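PDB 3JVA: dipeptide Epimerase from Enterococcus faecalis V583, which belongs to the mandelate racemase/muconate lactonizing enzyme family of the enolase superfamily and binds a magnesium ion in its barrel domain. Local coordinates for residues Thr65-Phe69 with Ala98-Ile102; Lys152-Asp156 with Glu337-Leu341; Asp169-Lys174 with Ala205-Ile211; Asp259-Leu265 with Ile286-Cys292; Thr297-Thr302 with Pro329-Val334. All coordinates share one frame. Residue numbers count along the deposited sequence, not the author numbering.

Contact 1 (Thr65-Phe69 with Ala98-Ile102)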
# COMPACT_ATOMS: atom_id res chain seq x y z
N THR B 65 -32.86 10.56 -27.84
CA THR B 65 -32.89 10.25 -26.42
C THR B 65 -33.80 11.20 -25.65
O THR B 65 -34.56 10.77 -24.79
CB THR B 65 -31.47 10.30 -25.81
OG1 THR B 65 -30.63 9.37 -26.51
CG2 THR B 65 -31.50 9.94 -24.33
N ILE B 66 -33.75 12.49 -25.97
CA ILE B 66 -34.61 13.44 -25.27
C ILE B 66 -36.08 13.07 -25.45
O ILE B 66 -36.86 13.17 -24.51
CB ILE B 66 -34.37 14.89 -25.77
CG1 ILE B 66 -32.97 15.35 -25.35
CG2 ILE B 66 -35.45 15.82 -25.20
CD1 ILE B 66 -32.60 16.72 -25.86
N GLU B 67 -36.44 12.64 -26.65
CA GLU B 67 -37.83 12.24 -26.93
C GLU B 67 -38.22 11.07 -26.04
O GLU B 67 -39.35 11.01 -25.53
CB GLU B 67 -37.97 11.85 -28.40
CG GLU B 67 -37.73 13.00 -29.37
CD GLU B 67 -38.97 13.85 -29.61
OE1 GLU B 67 -39.60 14.29 -28.62
OE2 GLU B 67 -39.30 14.07 -30.79
N LEU B 68 -37.30 10.13 -25.86
CA LEU B 68 -37.56 8.96 -25.02
C LEU B 68 -37.75 9.42 -23.57
O LEU B 68 -38.70 9.00 -22.90
CB LEU B 68 -36.41 7.95 -25.11
CG LEU B 68 -36.25 7.19 -26.44
CD1 LEU B 68 -35.00 6.33 -26.39
CD2 LEU B 68 -37.49 6.33 -26.69
N PHE B 69 -36.84 10.27 -23.09
CA PHE B 69 -36.92 10.79 -21.72
C PHE B 69 -38.23 11.55 -21.51
O PHE B 69 -38.91 11.38 -20.50
CB PHE B 69 -35.78 11.77 -21.42
CG PHE B 69 -34.41 11.15 -21.36
CD1 PHE B 69 -34.24 9.78 -21.17
CD2 PHE B 69 -33.28 11.96 -21.40
CE1 PHE B 69 -32.96 9.23 -21.02
CE2 PHE B 69 -32.00 11.43 -21.25
CZ PHE B 69 -31.84 10.05 -21.06
N ALA B 98 -28.41 14.78 -23.52
CA ALA B 98 -29.86 14.62 -23.39
C ALA B 98 -30.32 14.78 -21.95
O ALA B 98 -31.34 15.42 -21.69
CB ALA B 98 -30.29 13.25 -23.93
N LYS B 99 -29.59 14.20 -21.00
CA LYS B 99 -29.96 14.32 -19.60
C LYS B 99 -29.86 15.76 -19.11
O LYS B 99 -30.69 16.22 -18.33
CB LYS B 99 -29.08 13.40 -18.74
CG LYS B 99 -29.31 11.93 -19.08
CD LYS B 99 -28.48 10.97 -18.22
CE LYS B 99 -28.73 9.53 -18.67
NZ LYS B 99 -27.91 8.53 -17.91
N ALA B 100 -28.85 16.48 -19.58
CA ALA B 100 -28.69 17.88 -19.18
C ALA B 100 -29.87 18.71 -19.69
O ALA B 100 -30.36 19.60 -18.99
CB ALA B 100 -27.38 18.44 -19.73
N ALA B 101 -30.31 18.43 -20.91
CA ALA B 101 -31.42 19.18 -21.50
C ALA B 101 -32.67 19.07 -20.62
O ALA B 101 -33.32 20.07 -20.31
CB ALA B 101 -31.70 18.68 -22.91
N ILE B 102 -33.00 17.85 -20.20
CA ILE B 102 -34.16 17.63 -19.35
C ILE B 102 -33.95 18.25 -17.97
O ILE B 102 -34.83 18.92 -17.43
CB ILE B 102 -34.44 16.13 -19.15
CG1 ILE B 102 -34.88 15.48 -20.47
CG2 ILE B 102 -35.49 15.94 -18.06
CD1 ILE B 102 -36.20 16.02 -21.02
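Two helices of the enolase-like N-terminal domain, 59-73 and 96-114, meet here, the axes of their short segments 9.3 Å apart at closest approach and crossing at -48°. A98 comes first along the second helix and is met by three side chains: its CB is 3.5 Å from T65 CG2, 3.7 Å from I66 CG1 and 3.7 Å from F69 CE2, so three side chains of helix 59-73 converge on one methyl group. K99 adds the aliphatic part of its chain, with CG 3.5 Å from F69 CE2, while its ammonium runs on to a salt bridge with D89. One turn on from A98, A101 CB meets I66 CD1 at 3.7 Å. I102 then closes the patch, its CG1 3.9 Å from F69 CB and its CD1 4.3 Å from I66 CG2. Helix 81-91 continues the apolar packing through M88, which touches both F69 and I102, and V34 of strand 29-38 touches both I66 and A101. The small side chains A98 and A101 leave room for I66 and F69. With no polar bond between the segments, the pairing rests on close-fitting apolar surfaces alone, and the ammonium of K99 is paired outside it.

Contact 2 (Lys152-Asp156 with Glu337-Leu341)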
# COMPACT_ATOMS: atom_id res chain seq x y z
N LYS B 152 -9.87 45.46 -23.46
CA LYS B 152 -10.53 46.76 -23.50
C LYS B 152 -12.00 46.58 -23.14
O LYS B 152 -12.65 47.49 -22.64
CB LYS B 152 -10.42 47.39 -24.89
CG LYS B 152 -9.00 47.57 -25.37
CD LYS B 152 -8.93 48.47 -26.59
CE LYS B 152 -7.49 48.62 -27.07
NZ LYS B 152 -6.58 48.97 -25.94
N LEU B 153 -12.52 45.38 -23.41
CA LEU B 153 -13.90 45.04 -23.12
C LEU B 153 -14.09 44.75 -21.63
O LEU B 153 -15.21 44.60 -21.14
CB LEU B 153 -14.33 43.83 -23.96
CG LEU B 153 -15.31 44.03 -25.11
CD1 LEU B 153 -15.09 45.35 -25.81
CD2 LEU B 153 -15.16 42.86 -26.08
N GLY B 154 -12.97 44.67 -20.90
CA GLY B 154 -13.05 44.42 -19.46
C GLY B 154 -12.61 43.04 -19.00
O GLY B 154 -12.50 42.79 -17.80
N PHE B 155 -12.35 42.14 -19.94
CA PHE B 155 -11.92 40.79 -19.57
C PHE B 155 -10.57 40.82 -18.87
O PHE B 155 -9.65 41.53 -19.29
CB PHE B 155 -11.85 39.91 -20.82
CG PHE B 155 -13.21 39.52 -21.34
CD1 PHE B 155 -13.93 38.49 -20.75
CD2 PHE B 155 -13.79 40.23 -22.39
CE1 PHE B 155 -15.21 38.17 -21.19
CE2 PHE B 155 -15.07 39.92 -22.83
CZ PHE B 155 -15.78 38.89 -22.23
N ASP B 156 -10.45 40.07 -17.79
CA ASP B 156 -9.20 40.01 -17.03
C ASP B 156 -8.58 38.62 -17.14
O ASP B 156 -7.51 38.36 -16.57
CB ASP B 156 -9.45 40.36 -15.56
CG ASP B 156 -10.38 39.38 -14.87
OD1 ASP B 156 -10.79 39.65 -13.72
OD2 ASP B 156 -10.70 38.33 -15.46
N GLU B 337 -23.79 39.90 -25.80
CA GLU B 337 -22.78 40.93 -25.58
C GLU B 337 -21.54 40.40 -24.87
O GLU B 337 -21.64 39.80 -23.80
CB GLU B 337 -23.40 42.07 -24.75
CG GLU B 337 -22.52 43.29 -24.61
CD GLU B 337 -23.16 44.35 -23.74
OE1 GLU B 337 -23.33 44.11 -22.53
OE2 GLU B 337 -23.50 45.43 -24.27
N ALA B 338 -20.37 40.63 -25.46
CA ALA B 338 -19.12 40.17 -24.86
C ALA B 338 -18.77 41.04 -23.66
O ALA B 338 -18.31 42.17 -23.80
CB ALA B 338 -18.00 40.21 -25.89
N LYS B 339 -19.01 40.49 -22.47
CA LYS B 339 -18.75 41.18 -21.20
C LYS B 339 -18.25 40.12 -20.22
O LYS B 339 -18.73 38.98 -20.24
CB LYS B 339 -20.03 41.81 -20.66
CG LYS B 339 -21.20 40.82 -20.53
CD LYS B 339 -22.34 41.35 -19.65
CE LYS B 339 -23.39 40.25 -19.39
NZ LYS B 339 -24.33 40.58 -18.26
N PRO B 340 -17.30 40.47 -19.35
CA PRO B 340 -16.80 39.48 -18.39
C PRO B 340 -17.75 39.21 -17.23
O PRO B 340 -17.80 38.09 -16.71
CB PRO B 340 -15.48 40.09 -17.92
CG PRO B 340 -15.77 41.57 -17.98
CD PRO B 340 -16.48 41.70 -19.31
N LEU B 341 -18.53 40.22 -16.84
CA LEU B 341 -19.45 40.05 -15.73
C LEU B 341 -20.85 39.65 -16.16
O LEU B 341 -21.57 40.40 -16.82
CB LEU B 341 -19.52 41.34 -14.90
CG LEU B 341 -20.41 41.26 -13.66
CD1 LEU B 341 -19.83 40.26 -12.67
CD2 LEU B 341 -20.52 42.64 -13.02
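F155 lays its ring over P340: P340 CD sits 4.0 Å from the ring centroid and only 7° off the ring normal, a CH-pi contact over the face. F155 follows a Schellman motif at the end of helix 140-152, in the turn that leads to strand 157-161 of the (β/α)7β barrel. The other segment is the loop that runs into strand 341-343, the short antiparallel strand beside barrel strand 128-134. In the Schellman turn G154 takes a positive phi of 109°; a side chain there would be jammed against the preceding carbonyl and would press on the proline ring. The turn thus offers P340 a shallow seat of main chain, with L153 O 3.7 Å from P340 CD and G154 O 3.5 Å from P340 CG. Around the phenyl ring, F155 CD1 meets P340 CB at 3.6 Å and F155 CE1 meets P340 CA at 3.5 Å. L153 extends the apolar patch toward the solvent, its CD2 3.9 Å from A338 CB. K339 points its CB away from this surface. F155 also touches I133, and P340 shares a backbone hydrogen bond with T131, so both loops are held to strand 128-134. The closest approach between the two segments is F155 CZ to K339 C, 3.4 Å.

Contact 3 (Asp169-Lys174 with Ala205-Ile211)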
# COMPACT_ATOMS: atom_id res chain seq x y z
N ASP B 169 2.91 27.14 -29.76
CA ASP B 169 2.24 27.48 -28.50
C ASP B 169 2.95 28.66 -27.86
O ASP B 169 2.33 29.66 -27.50
CB ASP B 169 2.27 26.29 -27.52
CG ASP B 169 1.43 25.11 -27.98
OD1 ASP B 169 0.48 25.29 -28.77
OD2 ASP B 169 1.71 23.98 -27.52
N ILE B 170 4.27 28.54 -27.72
CA ILE B 170 5.08 29.58 -27.11
C ILE B 170 4.96 30.92 -27.83
O ILE B 170 4.85 31.96 -27.20
CB ILE B 170 6.56 29.15 -27.04
CG1 ILE B 170 6.71 28.01 -26.02
CG2 ILE B 170 7.45 30.33 -26.66
CD1 ILE B 170 8.11 27.44 -25.91
N ALA B 171 4.98 30.87 -29.16
CA ALA B 171 4.88 32.09 -29.97
C ALA B 171 3.59 32.86 -29.68
O ALA B 171 3.61 34.08 -29.53
CB ALA B 171 4.96 31.73 -31.45
N ARG B 172 2.48 32.13 -29.60
CA ARG B 172 1.19 32.74 -29.32
C ARG B 172 1.12 33.30 -27.91
O ARG B 172 0.70 34.43 -27.71
CB ARG B 172 0.07 31.72 -29.53
CG ARG B 172 -0.15 31.35 -30.99
CD ARG B 172 -1.08 30.17 -31.16
NE ARG B 172 -1.25 29.85 -32.57
CZ ARG B 172 -1.29 28.62 -33.07
NH1 ARG B 172 -1.17 27.57 -32.26
NH2 ARG B 172 -1.45 28.43 -34.37
N VAL B 173 1.55 32.51 -26.93
CA VAL B 173 1.52 32.96 -25.55
C VAL B 173 2.42 34.18 -25.36
O VAL B 173 2.06 35.14 -24.68
CB VAL B 173 1.96 31.83 -24.59
CG1 VAL B 173 2.10 32.37 -23.17
CG2 VAL B 173 0.94 30.70 -24.62
N LYS B 174 3.59 34.15 -25.99
CA LYS B 174 4.54 35.25 -25.91
C LYS B 174 3.92 36.55 -26.43
O LYS B 174 3.98 37.59 -25.77
CB LYS B 174 5.79 34.93 -26.72
CG LYS B 174 6.78 36.08 -26.82
CD LYS B 174 7.94 35.73 -27.74
CE LYS B 174 8.76 34.57 -27.20
NZ LYS B 174 9.92 34.26 -28.07
N ALA B 205 8.00 25.19 -19.85
CA ALA B 205 8.46 26.16 -20.85
C ALA B 205 7.44 27.29 -20.96
O ALA B 205 7.80 28.47 -21.05
CB ALA B 205 8.64 25.48 -22.19
N LEU B 206 6.15 26.94 -20.95
CA LEU B 206 5.09 27.94 -21.04
C LEU B 206 4.99 28.76 -19.76
O LEU B 206 4.60 29.93 -19.79
CB LEU B 206 3.74 27.26 -21.31
CG LEU B 206 3.38 26.83 -22.74
CD1 LEU B 206 3.17 28.06 -23.61
CD2 LEU B 206 4.45 25.95 -23.31
N ALA B 207 5.35 28.14 -18.63
CA ALA B 207 5.28 28.81 -17.33
C ALA B 207 6.09 30.10 -17.25
O ALA B 207 5.79 30.96 -16.43
CB ALA B 207 5.73 27.85 -16.23
N ASP B 208 7.10 30.24 -18.10
CA ASP B 208 7.92 31.45 -18.10
C ASP B 208 7.11 32.69 -18.41
O ASP B 208 7.55 33.81 -18.16
CB ASP B 208 9.06 31.34 -19.12
CG ASP B 208 10.09 30.29 -18.74
OD1 ASP B 208 10.42 30.18 -17.55
OD2 ASP B 208 10.59 29.59 -19.65
N TYR B 209 5.91 32.50 -18.96
CA TYR B 209 5.05 33.62 -19.32
C TYR B 209 3.93 33.87 -18.32
O TYR B 209 2.99 34.61 -18.61
CB TYR B 209 4.47 33.38 -20.72
CG TYR B 209 5.54 33.32 -21.77
CD1 TYR B 209 6.12 34.49 -22.27
CD2 TYR B 209 6.02 32.10 -22.23
CE1 TYR B 209 7.17 34.43 -23.18
CE2 TYR B 209 7.07 32.03 -23.14
CZ TYR B 209 7.64 33.21 -23.61
OH TYR B 209 8.68 33.15 -24.51
N GLN B 210 4.05 33.26 -17.14
CA GLN B 210 3.05 33.41 -16.09
C GLN B 210 1.71 32.82 -16.53
O GLN B 210 0.87 33.51 -17.10
CB GLN B 210 2.85 34.89 -15.74
CG GLN B 210 1.79 35.11 -14.67
CD GLN B 210 1.43 36.57 -14.48
OE1 GLN B 210 2.27 37.39 -14.09
NE2 GLN B 210 0.18 36.92 -14.77
N ILE B 211 1.53 31.53 -16.26
CA ILE B 211 0.31 30.84 -16.64
C ILE B 211 -0.52 30.57 -15.40
O ILE B 211 0.00 30.08 -14.40
CB ILE B 211 0.63 29.52 -17.34
CG1 ILE B 211 1.48 29.80 -18.59
CG2 ILE B 211 -0.65 28.79 -17.71
CD1 ILE B 211 0.86 30.83 -19.53
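This is an apolar contact between neighbouring helices on the outer wall of the barrel, joining the middle of helix 166-180 to the last turn of helix 196-206 and the loop that follows. Y209 provides the largest share of the second segment's surface. V173 CG1 packs 3.6 Å from Y209 CB, and I170 CG2 lies 3.9 Å from Y209 CE2. At the outer edge K174 runs alongside the ring: its CA is 4.3 Å from the Y209 ring centroid in an off-centre CH-pi contact, and its CE comes within 3.0 Å of Y209 OH, a tight touch between a methylene and the phenol oxygen. Deeper in, L206 wedges between I170 and V173, with CD1 3.6 Å from V173 CG2 and CD2 4.1 Å from I170 CG1. A205 CB and I211 CD1 flank it, 4.2 Å from I170 CD1 and 4.1 Å from V173 CG1 respectively. Q210 has a positive phi of 65°, where the chain turns back toward strand 213-215, and R177, farther along helix 166-180, holds the carbonyls of Y209 and Q210. L206 and I211 both reach L188 of strand 185-189, which runs between the two helices in sequence. Adjacent outer helices packed against each other and against the strand linking them are typical of the TIM-barrel β/α repeat.

Contact 4 (Asp259-Leu265 with Ile286-Cys292)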
# COMPACT_ATOMS: atom_id res chain seq x y z
N ASP B 259 -5.21 19.60 -9.40
CA ASP B 259 -5.39 20.75 -8.52
C ASP B 259 -6.80 21.33 -8.60
O ASP B 259 -7.31 21.86 -7.61
CB ASP B 259 -4.40 21.86 -8.88
CG ASP B 259 -2.97 21.43 -8.73
OD1 ASP B 259 -2.60 21.00 -7.62
OD2 ASP B 259 -2.21 21.54 -9.71
N VAL B 260 -7.41 21.22 -9.77
CA VAL B 260 -8.74 21.76 -10.02
C VAL B 260 -9.51 20.87 -10.99
O VAL B 260 -8.92 20.17 -11.81
CB VAL B 260 -8.63 23.18 -10.64
CG1 VAL B 260 -10.02 23.79 -10.86
CG2 VAL B 260 -7.80 24.07 -9.74
N ILE B 261 -10.84 20.90 -10.89
CA ILE B 261 -11.66 20.09 -11.78
C ILE B 261 -12.65 20.97 -12.54
O ILE B 261 -13.35 21.79 -11.94
CB ILE B 261 -12.40 18.99 -10.99
CG1 ILE B 261 -11.38 17.93 -10.54
CG2 ILE B 261 -13.50 18.36 -11.85
CD1 ILE B 261 -11.96 16.84 -9.65
N ASN B 262 -12.71 20.78 -13.85
CA ASN B 262 -13.60 21.55 -14.71
C ASN B 262 -14.89 20.80 -14.98
O ASN B 262 -14.89 19.71 -15.56
CB ASN B 262 -12.88 21.89 -16.03
CG ASN B 262 -13.60 22.96 -16.84
OD1 ASN B 262 -14.35 23.77 -16.30
ND2 ASN B 262 -13.33 22.98 -18.14
N ILE B 263 -15.99 21.40 -14.55
CA ILE B 263 -17.32 20.83 -14.75
C ILE B 263 -17.94 21.39 -16.02
O ILE B 263 -17.74 22.56 -16.35
CB ILE B 263 -18.28 21.25 -13.60
CG1 ILE B 263 -17.77 20.74 -12.26
CG2 ILE B 263 -19.69 20.75 -13.89
CD1 ILE B 263 -18.53 21.32 -11.07
N LYS B 264 -18.67 20.55 -16.75
CA LYS B 264 -19.42 21.00 -17.93
C LYS B 264 -20.76 20.28 -17.83
O LYS B 264 -20.80 19.06 -17.72
CB LYS B 264 -18.73 20.66 -19.24
CG LYS B 264 -17.50 21.51 -19.51
CD LYS B 264 -16.88 21.20 -20.86
CE LYS B 264 -15.58 21.98 -21.04
NZ LYS B 264 -14.93 21.68 -22.35
N LEU B 265 -21.85 21.04 -17.85
CA LEU B 265 -23.17 20.41 -17.75
C LEU B 265 -23.41 19.36 -18.83
O LEU B 265 -24.09 18.36 -18.58
CB LEU B 265 -24.28 21.48 -17.80
CG LEU B 265 -24.26 22.53 -16.68
CD1 LEU B 265 -25.50 23.41 -16.80
CD2 LEU B 265 -24.23 21.85 -15.31
N ILE B 286 -10.59 20.80 -3.26
CA ILE B 286 -10.27 21.07 -4.66
C ILE B 286 -11.31 22.02 -5.23
O ILE B 286 -12.51 21.78 -5.10
CB ILE B 286 -10.28 19.75 -5.46
CG1 ILE B 286 -9.14 18.85 -4.98
CG2 ILE B 286 -10.15 20.03 -6.95
CD1 ILE B 286 -9.08 17.52 -5.69
N GLU B 287 -10.86 23.11 -5.85
CA GLU B 287 -11.80 24.06 -6.44
C GLU B 287 -12.28 23.57 -7.80
O GLU B 287 -11.64 22.73 -8.44
CB GLU B 287 -11.16 25.44 -6.59
CG GLU B 287 -11.07 26.21 -5.28
CD GLU B 287 -10.33 27.54 -5.41
OE1 GLU B 287 -10.29 28.11 -6.52
OE2 GLU B 287 -9.79 28.01 -4.39
N CYS B 288 -13.43 24.10 -8.23
CA CYS B 288 -14.01 23.74 -9.51
C CYS B 288 -14.16 24.93 -10.44
O CYS B 288 -14.32 26.06 -10.01
CB CYS B 288 -15.41 23.12 -9.31
SG CYS B 288 -15.41 21.44 -8.67
N MET B 289 -14.09 24.65 -11.74
CA MET B 289 -14.32 25.67 -12.74
C MET B 289 -15.48 25.08 -13.52
O MET B 289 -15.74 23.88 -13.43
CB MET B 289 -13.13 25.85 -13.69
CG MET B 289 -13.43 26.84 -14.82
SD MET B 289 -11.95 27.31 -15.79
CE MET B 289 -12.02 26.14 -17.11
N ILE B 290 -16.21 25.91 -14.25
CA ILE B 290 -17.29 25.37 -15.06
C ILE B 290 -17.10 25.94 -16.46
O ILE B 290 -16.84 27.13 -16.62
CB ILE B 290 -18.70 25.74 -14.49
CG1 ILE B 290 -19.78 25.03 -15.33
CG2 ILE B 290 -18.90 27.24 -14.49
CD1 ILE B 290 -21.13 24.88 -14.61
N GLY B 291 -17.16 25.05 -17.45
CA GLY B 291 -16.96 25.47 -18.83
C GLY B 291 -18.18 25.23 -19.70
O GLY B 291 -19.30 25.09 -19.20
N CYS B 292 -17.96 25.19 -21.01
CA CYS B 292 -19.05 24.98 -21.96
C CYS B 292 -18.58 24.25 -23.20
O CYS B 292 -17.37 24.12 -23.45
CB CYS B 292 -19.67 26.33 -22.36
SG CYS B 292 -18.51 27.48 -23.15
O HOH W 1 -8.25 24.13 -6.18
O HOH W 2 -21.55 23.79 -18.44
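Strands 260-263 and 287-290 run parallel, the axes of these short segments 4.4 Å apart at closest approach and inclined by 30°, in a ladder with I261 opposite C288, N262 opposite M289 and I263 opposite I290. I261 N to E287 O (3.2 Å), M289 N to I261 O (3.0 Å), I263 N to M289 O (2.7 Å) and G291 N to I263 O (2.8 Å) bond the backbones. At one end the bump is I286 CG2, tucked 3.4 Å from D259 O and 4.3 Å from I261 CG1; a water bridges D259 O and E287 N beside it. V260 CG1 presses on E287 O at 3.1 Å. Farther along, I263 CD1 rests 3.9 Å from C288 SG. The hollow at the other end is G291: K264 CG lies 3.8 Å from G291 C, and a CB on G291 would crowd both K264 CE and N262 ND2. A second water joins L265 N to G291 O. V260, N262 and M289 face the barrel interior, where N262 bonds weakly to the magnesium ligand E215. I261, I263, C288 and I290 face outward: helix 271-284, the crossover of this β-α-β unit, packs on I261, I263 and C288, helix 298-310 packs on I290, and strand 236-239 continues the sheet beyond V260 and N262.

Contact 5 (Thr297-Thr302 with Pro329-Val334)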
# COMPACT_ATOMS: atom_id res chain seq x y z
N THR B 297 -25.49 26.98 -26.38
CA THR B 297 -25.80 28.39 -26.52
C THR B 297 -26.37 29.03 -25.26
O THR B 297 -26.03 28.66 -24.15
CB THR B 297 -26.75 28.59 -27.72
OG1 THR B 297 -27.96 27.84 -27.51
CG2 THR B 297 -26.09 28.07 -29.00
N THR B 298 -27.26 30.00 -25.46
CA THR B 298 -27.85 30.75 -24.36
C THR B 298 -28.37 29.95 -23.17
O THR B 298 -28.03 30.25 -22.03
CB THR B 298 -28.97 31.66 -24.89
OG1 THR B 298 -28.47 32.44 -25.98
CG2 THR B 298 -29.46 32.58 -23.78
N ILE B 299 -29.20 28.95 -23.42
CA ILE B 299 -29.75 28.17 -22.32
C ILE B 299 -28.67 27.44 -21.51
O ILE B 299 -28.64 27.54 -20.28
CB ILE B 299 -30.78 27.15 -22.83
CG1 ILE B 299 -31.93 27.89 -23.53
CG2 ILE B 299 -31.30 26.31 -21.67
CD1 ILE B 299 -32.88 26.98 -24.28
N GLY B 300 -27.80 26.71 -22.19
CA GLY B 300 -26.75 26.00 -21.50
C GLY B 300 -25.85 26.94 -20.70
O GLY B 300 -25.49 26.65 -19.56
N ILE B 301 -25.49 28.07 -21.30
CA ILE B 301 -24.63 29.03 -20.64
C ILE B 301 -25.31 29.63 -19.41
O ILE B 301 -24.68 29.78 -18.36
CB ILE B 301 -24.23 30.18 -21.59
CG1 ILE B 301 -23.25 29.66 -22.65
CG2 ILE B 301 -23.63 31.33 -20.80
CD1 ILE B 301 -21.91 29.17 -22.08
N THR B 302 -26.58 29.97 -19.54
CA THR B 302 -27.31 30.57 -18.44
C THR B 302 -27.43 29.62 -17.26
O THR B 302 -27.23 30.02 -16.11
CB THR B 302 -28.70 31.04 -18.91
OG1 THR B 302 -28.53 31.97 -20.00
CG2 THR B 302 -29.45 31.74 -17.78
N PRO B 329 -30.74 32.36 -29.92
CA PRO B 329 -31.79 31.37 -30.18
C PRO B 329 -33.03 31.58 -29.31
O PRO B 329 -34.11 31.07 -29.61
CB PRO B 329 -31.10 30.04 -29.91
CG PRO B 329 -30.14 30.39 -28.79
CD PRO B 329 -29.58 31.73 -29.24
N VAL B 330 -32.87 32.34 -28.23
CA VAL B 330 -33.95 32.61 -27.29
C VAL B 330 -33.87 34.04 -26.76
O VAL B 330 -32.94 34.78 -27.09
CB VAL B 330 -33.90 31.67 -26.08
CG1 VAL B 330 -33.95 30.22 -26.54
CG2 VAL B 330 -32.63 31.94 -25.27
N THR B 331 -34.84 34.42 -25.94
CA THR B 331 -34.88 35.75 -25.34
C THR B 331 -34.46 35.63 -23.88
O THR B 331 -34.80 34.65 -23.21
CB THR B 331 -36.31 36.34 -25.40
OG1 THR B 331 -36.73 36.47 -26.76
CG2 THR B 331 -36.36 37.71 -24.73
N GLY B 332 -33.72 36.61 -23.38
CA GLY B 332 -33.30 36.59 -21.99
C GLY B 332 -32.05 35.77 -21.71
O GLY B 332 -31.38 35.31 -22.64
N GLY B 333 -31.75 35.59 -20.43
CA GLY B 333 -30.57 34.83 -20.05
C GLY B 333 -29.30 35.62 -20.34
O GLY B 333 -29.35 36.83 -20.57
N VAL B 334 -28.17 34.93 -20.33
CA VAL B 334 -26.88 35.57 -20.61
C VAL B 334 -26.90 36.12 -22.03
O VAL B 334 -27.13 35.38 -22.99
CB VAL B 334 -25.74 34.54 -20.43
CG1 VAL B 334 -24.41 35.13 -20.91
CG2 VAL B 334 -25.64 34.14 -18.96
O HOH W 3 -28.07 35.02 -25.54
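T297 stands at the N-cap position of helix 298-310 without capping it through its side chain: its OG1 touches P329 CG at 3.6 Å and hydrogen-bonds to E47 of the N-terminal domain. T298 is the centre of the contact. Its OG1 lies 3.5 Å from P329 CD, and its CG2 fits among V330 CG2 (3.6 Å), G332 O (3.5 Å) and V334 O (3.7 Å). A water links T298 OG1 (2.6 Å) to V334 O (2.7 Å). I299 points its CB away, yet its CD1 swings round to V330 CG1 at 4.1 Å. Helix 298-310 is the last helix of the (β/α)7β barrel, and here its first turns receive the chain returning after strand 314-317; Y45 and E47, from strand 43-48 of the N-terminal domain, also touch I299, so the two domains meet at this corner. I301 sets CG2 3.9 Å from V334 CB. T302 supplies the direct hydrogen bond of the contact: V334 N donates to T302 OG1 at 3.0 Å, while the same hydroxyl donates to T298 O at 2.7 Å. G333, at a positive phi of 72°, passes with its CA 3.5 Å from T302 OG1, where a CB would collide with that oxygen.

In the fold
Contact 4 lies closest to the metal: the K264 side chain is about 4 Å from the magnesium ion bound by D189, E215 and D240, whereas the side chains of I211 in contact 3 and I301 in contact 5 are each about 13 Å away. Contact 4 also joins its neighbours, with C292 CB 3.6 Å from I301 CD1 of contact 5 and L265 O 3.5 Å from A100 CB of contact 1, where the barrel meets the N-terminal domain. Contacts 3, 4 and 5 are all nested in the long loop closed by contact 2, which joins the turn after helix 140-152 to the loop before strand 341-343. Contacts 1 and 3, centres 41 Å apart, lie on opposite sides of the chain's centre.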